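PDB 7A9J: Cfl, which ligates carboxylic acids such as coronafacic acid, probably by ATP-dependent adenylation, as in other members of the AMP-binding enzyme family. Local coordinates for residues Y433-I438 with A493-P498. The protein carries 1 engineered substitution. Residues are numbered along the deposited sequence; the frame is centred on the assembly and turned at random.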
loop_
_atom_site.group_PDB
_atom_site.type_symbol
_atom_site.label_atom_id
_atom_site.label_comp_id
_atom_site.label_asym_id
_atom_site.label_seq_id
_atom_site.Cartn_x
_atom_site.Cartn_y
_atom_site.Cartn_z
ATOM N N TYR A 433 -10.345 -6.176 -32.306
ATOM C CA TYR A 433 -9.846 -7.009 -31.204
ATOM C C TYR A 433 -9.048 -6.194 -30.197
ATOM O O TYR A 433 -8.267 -5.301 -30.555
ATOM C CB TYR A 433 -8.977 -8.148 -31.736
ATOM C CG TYR A 433 -9.793 -9.245 -32.366
ATOM C CD1 TYR A 433 -10.182 -9.180 -33.692
ATOM C CD2 TYR A 433 -10.208 -10.333 -31.607
ATOM C CE1 TYR A 433 -10.959 -10.197 -34.261
ATOM C CE2 TYR A 433 -10.976 -11.339 -32.148
ATOM C CZ TYR A 433 -11.351 -11.271 -33.478
ATOM O OH TYR A 433 -12.115 -12.300 -33.992
ATOM N N PRO A 434 -9.237 -6.494 -28.922
ATOM C CA PRO A 434 -8.500 -5.764 -27.884
ATOM C C PRO A 434 -7.038 -6.197 -27.842
ATOM O O PRO A 434 -6.721 -7.386 -27.956
ATOM C CB PRO A 434 -9.237 -6.149 -26.599
ATOM C CG PRO A 434 -9.703 -7.539 -26.877
ATOM C CD PRO A 434 -10.134 -7.514 -28.370
ATOM N N VAL A 435 -6.150 -5.207 -27.719
ATOM C CA VAL A 435 -4.714 -5.421 -27.555
ATOM C C VAL A 435 -4.267 -4.745 -26.258
ATOM O O VAL A 435 -4.662 -3.614 -25.963
ATOM C CB VAL A 435 -3.941 -4.871 -28.780
ATOM C CG1 VAL A 435 -2.469 -5.031 -28.589
ATOM C CG2 VAL A 435 -4.371 -5.665 -30.073
ATOM N N TYR A 436 -3.422 -5.439 -25.494
ATOM C CA TYR A 436 -3.084 -4.953 -24.161
ATOM C C TYR A 436 -1.623 -4.572 -24.119
ATOM O O TYR A 436 -0.767 -5.475 -24.099
ATOM C CB TYR A 436 -3.374 -6.068 -23.142
ATOM C CG TYR A 436 -4.765 -6.616 -23.282
ATOM C CD1 TYR A 436 -5.861 -5.810 -23.047
ATOM C CD2 TYR A 436 -4.977 -7.923 -23.731
ATOM C CE1 TYR A 436 -7.172 -6.308 -23.232
ATOM C CE2 TYR A 436 -6.236 -8.429 -23.906
ATOM C CZ TYR A 436 -7.336 -7.607 -23.654
ATOM O OH TYR A 436 -8.568 -8.158 -23.800
ATOM N N PRO A 437 -1.298 -3.286 -23.977
ATOM C CA PRO A 437 0.109 -2.866 -23.912
ATOM C C PRO A 437 0.934 -3.616 -22.881
ATOM O O PRO A 437 2.065 -3.993 -23.179
ATOM C CB PRO A 437 -0.001 -1.367 -23.587
ATOM C CG PRO A 437 -1.315 -1.001 -24.160
ATOM C CD PRO A 437 -2.209 -2.139 -23.901
ATOM N N ILE A 438 0.412 -3.824 -21.662
ATOM C CA ILE A 438 1.222 -4.475 -20.644
ATOM C C ILE A 438 1.670 -5.858 -21.110
ATOM O O ILE A 438 2.803 -6.288 -20.809
ATOM C CB ILE A 438 0.465 -4.504 -19.302
ATOM C CG1 ILE A 438 1.449 -4.853 -18.196
ATOM C CG2 ILE A 438 -0.626 -5.563 -19.247
ATOM C CD1 ILE A 438 0.836 -4.792 -16.841
ATOM N N ALA A 493 0.856 -12.973 -31.339
ATOM C CA ALA A 493 0.008 -12.870 -32.522
ATOM C C ALA A 493 0.329 -11.599 -33.309
ATOM O O ALA A 493 0.662 -10.550 -32.748
ATOM C CB ALA A 493 -1.468 -12.884 -32.120
ATOM N N HIS A 494 0.202 -11.691 -34.632
ATOM C CA HIS A 494 0.626 -10.596 -35.488
ATOM C C HIS A 494 -0.172 -9.321 -35.229
ATOM O O HIS A 494 0.360 -8.205 -35.385
ATOM C CB HIS A 494 0.515 -11.024 -36.958
ATOM C CG HIS A 494 0.789 -9.914 -37.930
ATOM N ND1 HIS A 494 -0.173 -8.999 -38.310
ATOM C CD2 HIS A 494 1.922 -9.561 -38.587
ATOM C CE1 HIS A 494 0.357 -8.127 -39.150
ATOM N NE2 HIS A 494 1.626 -8.448 -39.338
ATOM N N TYR A 495 -1.457 -9.436 -34.870
ATOM C CA TYR A 495 -2.237 -8.209 -34.743
ATOM C C TYR A 495 -1.821 -7.420 -33.517
ATOM O O TYR A 495 -2.146 -6.235 -33.422
ATOM C CB TYR A 495 -3.738 -8.503 -34.694
ATOM C CG TYR A 495 -4.227 -9.191 -33.424
ATOM C CD1 TYR A 495 -4.790 -8.452 -32.376
ATOM C CD2 TYR A 495 -4.136 -10.572 -33.267
ATOM C CE1 TYR A 495 -5.251 -9.065 -31.242
ATOM C CE2 TYR A 495 -4.595 -11.194 -32.116
ATOM C CZ TYR A 495 -5.148 -10.426 -31.094
ATOM O OH TYR A 495 -5.612 -11.006 -29.925
ATOM N N LYS A 496 -1.112 -8.056 -32.590
ATOM C CA LYS A 496 -0.600 -7.376 -31.404
ATOM C C LYS A 496 0.723 -6.663 -31.666
ATOM O O LYS A 496 1.212 -5.936 -30.785
ATOM C CB LYS A 496 -0.419 -8.398 -30.278
ATOM C CG LYS A 496 -1.679 -9.144 -29.897
ATOM C CD LYS A 496 -1.305 -10.272 -28.939
ATOM C CE LYS A 496 -2.499 -11.060 -28.492
ATOM N NZ LYS A 496 -2.056 -12.140 -27.559
ATOM N N HIS A 497 1.307 -6.862 -32.835
ATOM C CA HIS A 497 2.642 -6.357 -33.124
ATOM C C HIS A 497 2.644 -4.834 -33.271
ATOM O O HIS A 497 1.803 -4.275 -33.991
ATOM C CB HIS A 497 3.171 -6.948 -34.437
ATOM C CG HIS A 497 3.685 -8.353 -34.337
ATOM N ND1 HIS A 497 3.242 -9.262 -33.394
ATOM C CD2 HIS A 497 4.626 -8.996 -35.066
ATOM C CE1 HIS A 497 3.884 -10.406 -33.552
ATOM N NE2 HIS A 497 4.731 -10.271 -34.559
ATOM N N PRO A 498 3.646 -4.163 -32.723
ATOM C CA PRO A 498 3.801 -2.729 -32.981
ATOM C C PRO A 498 3.941 -2.492 -34.474
ATOM O O PRO A 498 4.500 -3.316 -35.202
ATOM C CB PRO A 498 5.083 -2.362 -32.217
ATOM C CG PRO A 498 5.163 -3.396 -31.086
ATOM C CD PRO A 498 4.575 -4.669 -31.683
HETATM O O HOH W 1 -8.058 -9.957 -28.669
#
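Y433 meets Y495 edge-to-face: the edge of its ring is turned toward the face of the Y495 ring, with centroids 5.9 Å apart and planes inclined at 54°. The closest approach is made nearer the backbone, where Y433 CB lies 3.9 Å from Y495 CE1. At P434 the backbone takes over. Its carbonyl oxygen sits at the edge of the Y495 ring, near the ring plane, and a water bridges the two residues, donating to P434 O at 3.0 Å and hydrogen-bonded to Y495 OH at 2.9 Å. Strand 433-435 is the second arm of a small antiparallel hairpin with 428-430, close to the start of the C-terminal domain of this adenylating-enzyme fold; the 3-10 turn 494-496 follows helix 481-491 and precedes strand 500-503 of the same domain. V435, buried, is backbone-bonded to I428 and has one methyl for each neighbour across the contact. CG2, anti to the carbonyl carbon, reaches Y495 CD1 at 3.6 Å, whereas CG1, anti to the backbone N (chi1 177°), lies 4.1 Å from K496 CA. From there the extended lysine chain sets its CG against one face of the Y495 ring, toward the rim, and carries NZ on to a salt bridge with E439 in helix 437-445, the helix that Y436 precedes as N-cap residue.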